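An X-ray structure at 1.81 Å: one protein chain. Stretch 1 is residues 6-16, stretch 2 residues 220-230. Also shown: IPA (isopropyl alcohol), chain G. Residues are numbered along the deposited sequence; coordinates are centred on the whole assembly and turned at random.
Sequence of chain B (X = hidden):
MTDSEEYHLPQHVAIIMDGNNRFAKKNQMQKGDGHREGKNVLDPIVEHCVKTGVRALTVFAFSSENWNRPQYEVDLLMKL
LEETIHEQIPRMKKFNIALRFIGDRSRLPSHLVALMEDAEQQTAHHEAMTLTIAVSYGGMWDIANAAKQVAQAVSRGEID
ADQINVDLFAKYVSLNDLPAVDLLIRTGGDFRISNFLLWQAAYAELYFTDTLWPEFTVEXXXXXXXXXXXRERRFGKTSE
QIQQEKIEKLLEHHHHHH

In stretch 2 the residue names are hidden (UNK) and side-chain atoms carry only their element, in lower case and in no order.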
# COMPACT_ATOMS: atom_id res chain seq x y z
N GLU B 6 12.63 -24.13 3.73
CA GLU B 6 11.49 -24.90 3.23
C GLU B 6 10.61 -24.06 2.30
O GLU B 6 11.01 -22.98 1.86
CB GLU B 6 10.66 -25.45 4.39
CG GLU B 6 10.06 -24.37 5.27
CD GLU B 6 8.87 -24.88 6.06
OE1 GLU B 6 8.92 -26.02 6.54
OE2 GLU B 6 7.88 -24.12 6.18
N TYR B 7 9.42 -24.57 1.97
CA TYR B 7 8.59 -23.99 0.92
C TYR B 7 7.48 -23.15 1.55
O TYR B 7 6.74 -23.64 2.41
CB TYR B 7 7.99 -25.04 0.01
CG TYR B 7 7.75 -24.48 -1.37
CD1 TYR B 7 6.61 -23.74 -1.68
CD2 TYR B 7 8.72 -24.65 -2.36
CE1 TYR B 7 6.45 -23.20 -2.96
CE2 TYR B 7 8.56 -24.13 -3.62
CZ TYR B 7 7.43 -23.40 -3.92
OH TYR B 7 7.29 -22.91 -5.20
N HIS B 8 7.35 -21.91 1.10
CA HIS B 8 6.43 -20.95 1.71
C HIS B 8 5.33 -20.63 0.72
O HIS B 8 5.61 -20.14 -0.38
CB HIS B 8 7.16 -19.67 2.10
CG HIS B 8 8.34 -19.91 2.98
ND1 HIS B 8 8.22 -20.40 4.27
CD2 HIS B 8 9.67 -19.77 2.76
CE1 HIS B 8 9.42 -20.53 4.80
NE2 HIS B 8 10.32 -20.16 3.91
N LEU B 9 4.10 -20.98 1.07
CA LEU B 9 2.91 -20.70 0.28
C LEU B 9 2.20 -19.47 0.82
O LEU B 9 2.13 -19.28 2.04
CB LEU B 9 1.95 -21.88 0.31
CG LEU B 9 2.36 -23.03 -0.63
CD1 LEU B 9 1.65 -24.30 -0.22
CD2 LEU B 9 2.00 -22.64 -2.06
N PRO B 10 1.68 -18.60 -0.03
CA PRO B 10 0.92 -17.45 0.48
C PRO B 10 -0.43 -17.89 1.04
O PRO B 10 -1.05 -18.84 0.55
CB PRO B 10 0.73 -16.56 -0.76
CG PRO B 10 0.77 -17.51 -1.91
CD PRO B 10 1.71 -18.65 -1.50
N GLN B 11 -0.88 -17.17 2.08
CA GLN B 11 -2.23 -17.40 2.59
C GLN B 11 -3.28 -16.67 1.78
O GLN B 11 -4.44 -17.10 1.70
CB GLN B 11 -2.35 -16.93 4.05
CG GLN B 11 -1.19 -17.32 4.94
CD GLN B 11 -1.64 -18.00 6.22
OE1 GLN B 11 -0.85 -18.71 6.86
NE2 GLN B 11 -2.89 -17.80 6.60
N HIS B 12 -2.90 -15.54 1.20
CA HIS B 12 -3.84 -14.68 0.49
C HIS B 12 -3.10 -14.07 -0.70
O HIS B 12 -2.09 -13.37 -0.55
CB HIS B 12 -4.39 -13.61 1.45
CG HIS B 12 -5.48 -12.76 0.88
ND1 HIS B 12 -6.18 -11.86 1.66
CD2 HIS B 12 -5.98 -12.63 -0.38
CE1 HIS B 12 -7.07 -11.22 0.91
NE2 HIS B 12 -6.96 -11.66 -0.33
N VAL B 13 -3.60 -14.40 -1.89
CA VAL B 13 -3.07 -13.90 -3.15
C VAL B 13 -4.06 -12.90 -3.71
O VAL B 13 -5.27 -13.14 -3.72
CB VAL B 13 -2.86 -15.04 -4.17
CG1 VAL B 13 -2.39 -14.46 -5.51
CG2 VAL B 13 -1.86 -16.03 -3.62
N ALA B 14 -3.55 -11.77 -4.20
CA ALA B 14 -4.37 -10.78 -4.88
C ALA B 14 -3.83 -10.60 -6.28
O ALA B 14 -2.62 -10.66 -6.49
CB ALA B 14 -4.36 -9.44 -4.14
N ILE B 15 -4.72 -10.35 -7.25
CA ILE B 15 -4.30 -10.19 -8.64
C ILE B 15 -4.97 -8.97 -9.26
O ILE B 15 -6.20 -8.84 -9.23
CB ILE B 15 -4.63 -11.44 -9.49
CG1 ILE B 15 -4.08 -12.70 -8.83
CG2 ILE B 15 -4.04 -11.27 -10.90
CD1 ILE B 15 -4.35 -13.98 -9.64
N ILE B 16 -4.15 -8.10 -9.85
CA ILE B 16 -4.63 -7.04 -10.73
C ILE B 16 -4.53 -7.58 -12.14
O ILE B 16 -3.42 -7.76 -12.67
CB ILE B 16 -3.79 -5.77 -10.57
CG1 ILE B 16 -3.91 -5.26 -9.13
CG2 ILE B 16 -4.23 -4.69 -11.56
CD1 ILE B 16 -2.98 -4.07 -8.88
N UNK B 220 2.71 -19.68 -15.42
CA UNK B 220 3.33 -18.46 -14.91
C UNK B 220 2.89 -18.17 -13.48
O UNK B 220 3.67 -17.63 -12.69
o UNK B 220 4.54 -13.83 -15.86
c UNK B 220 3.87 -14.82 -16.21
o UNK B 220 3.25 -14.87 -17.29
c UNK B 220 3.82 -16.02 -15.27
c UNK B 220 3.03 -17.24 -15.79
N UNK B 221 1.65 -18.53 -13.14
CA UNK B 221 1.22 -18.43 -11.74
C UNK B 221 2.08 -19.30 -10.84
O UNK B 221 2.47 -18.87 -9.74
c UNK B 221 -0.97 -17.33 -9.73
c UNK B 221 -1.30 -19.69 -9.53
c UNK B 221 -1.87 -19.52 -8.27
c UNK B 221 -0.26 -18.79 -11.63
c UNK B 221 -1.97 -18.24 -7.72
c UNK B 221 -1.52 -17.14 -8.45
c UNK B 221 -0.84 -18.61 -10.26
N UNK B 222 2.39 -20.53 -11.28
CA UNK B 222 3.28 -21.40 -10.51
C UNK B 222 4.64 -20.75 -10.34
O UNK B 222 5.26 -20.84 -9.26
o UNK B 222 2.18 -24.50 -12.16
c UNK B 222 3.48 -22.75 -11.21
c UNK B 222 2.20 -23.59 -11.30
o UNK B 222 1.24 -23.35 -10.54
N UNK B 223 5.15 -20.13 -11.40
CA UNK B 223 6.42 -19.43 -11.30
C UNK B 223 6.34 -18.30 -10.28
O UNK B 223 7.27 -18.09 -9.49
n UNK B 223 9.29 -18.40 -12.40
c UNK B 223 6.83 -18.89 -12.68
c UNK B 223 8.01 -17.97 -12.65
n UNK B 223 9.41 -16.28 -12.70
c UNK B 223 8.09 -16.63 -12.84
c UNK B 223 10.12 -17.37 -12.44
N UNK B 224 5.24 -17.53 -10.29
CA UNK B 224 5.11 -16.43 -9.34
C UNK B 224 5.10 -16.94 -7.90
O UNK B 224 5.72 -16.34 -7.02
c UNK B 224 3.83 -15.63 -9.62
N UNK B 225 4.40 -18.06 -7.65
CA UNK B 225 4.41 -18.65 -6.32
C UNK B 225 5.81 -19.12 -5.93
O UNK B 225 6.22 -18.99 -4.77
c UNK B 225 1.94 -19.43 -6.40
c UNK B 225 1.04 -20.66 -6.39
c UNK B 225 3.41 -19.81 -6.25
c UNK B 225 1.55 -18.54 -5.26
N UNK B 226 6.56 -19.65 -6.89
CA UNK B 226 7.93 -20.08 -6.60
C UNK B 226 8.82 -18.87 -6.27
O UNK B 226 9.65 -18.92 -5.34
c UNK B 226 8.49 -20.84 -7.81
n UNK B 226 10.85 -21.25 -8.03
c UNK B 226 9.72 -21.63 -7.46
o UNK B 226 9.66 -22.58 -6.68
N UNK B 227 8.65 -17.78 -7.00
CA UNK B 227 9.38 -16.55 -6.70
C UNK B 227 9.03 -16.06 -5.30
O UNK B 227 9.91 -15.67 -4.52
c UNK B 227 9.68 -14.12 -7.35
c UNK B 227 9.69 -15.91 -9.11
c UNK B 227 9.10 -15.48 -7.77
N UNK B 228 7.74 -16.06 -4.97
CA UNK B 228 7.28 -15.68 -3.64
C UNK B 228 7.97 -16.50 -2.56
O UNK B 228 8.42 -15.97 -1.54
c UNK B 228 5.00 -14.46 -1.60
c UNK B 228 4.31 -15.43 0.49
c UNK B 228 4.52 -14.32 -0.30
c UNK B 228 5.04 -16.84 -1.33
c UNK B 228 4.57 -16.71 -0.03
c UNK B 228 5.77 -15.86 -3.53
c UNK B 228 5.25 -15.72 -2.13
N UNK B 229 8.05 -17.82 -2.76
CA UNK B 229 8.69 -18.65 -1.74
C UNK B 229 10.15 -18.25 -1.54
O UNK B 229 10.62 -18.12 -0.40
o UNK B 229 9.18 -20.92 -1.10
c UNK B 229 8.58 -20.13 -2.10
N UNK B 230 10.88 -18.05 -2.65
CA UNK B 230 12.27 -17.64 -2.51
C UNK B 230 12.43 -16.30 -1.82
O UNK B 230 13.37 -16.08 -1.03
C1 IPA G . 11.01 -13.01 -10.90
C2 IPA G . 10.40 -12.22 -12.05
C3 IPA G . 9.69 -10.99 -11.50
O2 IPA G . 9.49 -13.05 -12.74
O HOH W 1 4.50 -20.14 -2.87

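Position 220 has three side-chain carbons in a row, the third carrying two oxygens. That is a glutamate, Glu220. It touches nothing on stretch 1, and its carboxylate is hydrogen-bonded elsewhere in the structure.

Position 221 has one carbon and then a ring of six carbons with no oxygen. The ring reaches Val13 and Ile15. It is Phe221. Its CE1 lies 4.1 Å from Val13 CG1, which sits at the ring edge, and 4.4 Å from Ile15 CD1.

Position 222 has two carbons, the second carrying two oxygens. This short acid is Asp222, and it makes no contact with stretch 1.

Position 223 has one carbon and a five-membered ring of three carbons and two nitrogens. It is His223. It points away from stretch 1. Its NE2 is hydrogen-bonded to O2 of the isopropyl alcohol at 3.2 Å.

Position 224 has a single carbon and lies out of reach of stretch 1. It is Ala224.

Position 225 has four carbons, forked at the second. It is Leu225. Its CD2 packs on Pro10 CG at 3.6 Å.

Position 226 has two carbons, the second carrying one oxygen and one nitrogen. An amide this short is Asn226. Tyr7 OH donates a hydrogen bond to Asn226 OD1 at 2.8 Å, near the plane of the tyrosine ring.

Position 227 has three carbons, forked at the first. It is Val227. It points away from stretch 1, and its CG2 is 3.7 Å from C1 of the isopropyl alcohol.

Position 228 has one carbon and a six-carbon ring, again without oxygen. It is Phe228. Pro10 CB lies over one ring face, 4.2 Å from the centroid, and His8 O lies at the edge, 3.5 Å from Phe228 CD2.

Position 229 has one carbon and then one oxygen. It is Ser229. Its OG accepts a nearly straight hydrogen bond from His8 N at 3.0 Å. Its CB sits over the Tyr7 ring, 4.0 Å from the centroid.

Position 230 has no side-chain atoms. It is Gly230, and it does not touch stretch 1.

The contact joins a helix to an extended segment that leads into a strand. Near Ser229, polar groups tie the helix to Tyr7 and His8. One water adds a bridge, donating to His8 O at 2.7 Å and to Leu225 O at 2.8 Å. Pro10 packs against Leu225 and Phe228. Further along, Phe221 meets Val13 and Ile15, whose CA-to-CB bonds point toward the helix.

Stretch 2, residues 220-230: EFDHALNVFSG
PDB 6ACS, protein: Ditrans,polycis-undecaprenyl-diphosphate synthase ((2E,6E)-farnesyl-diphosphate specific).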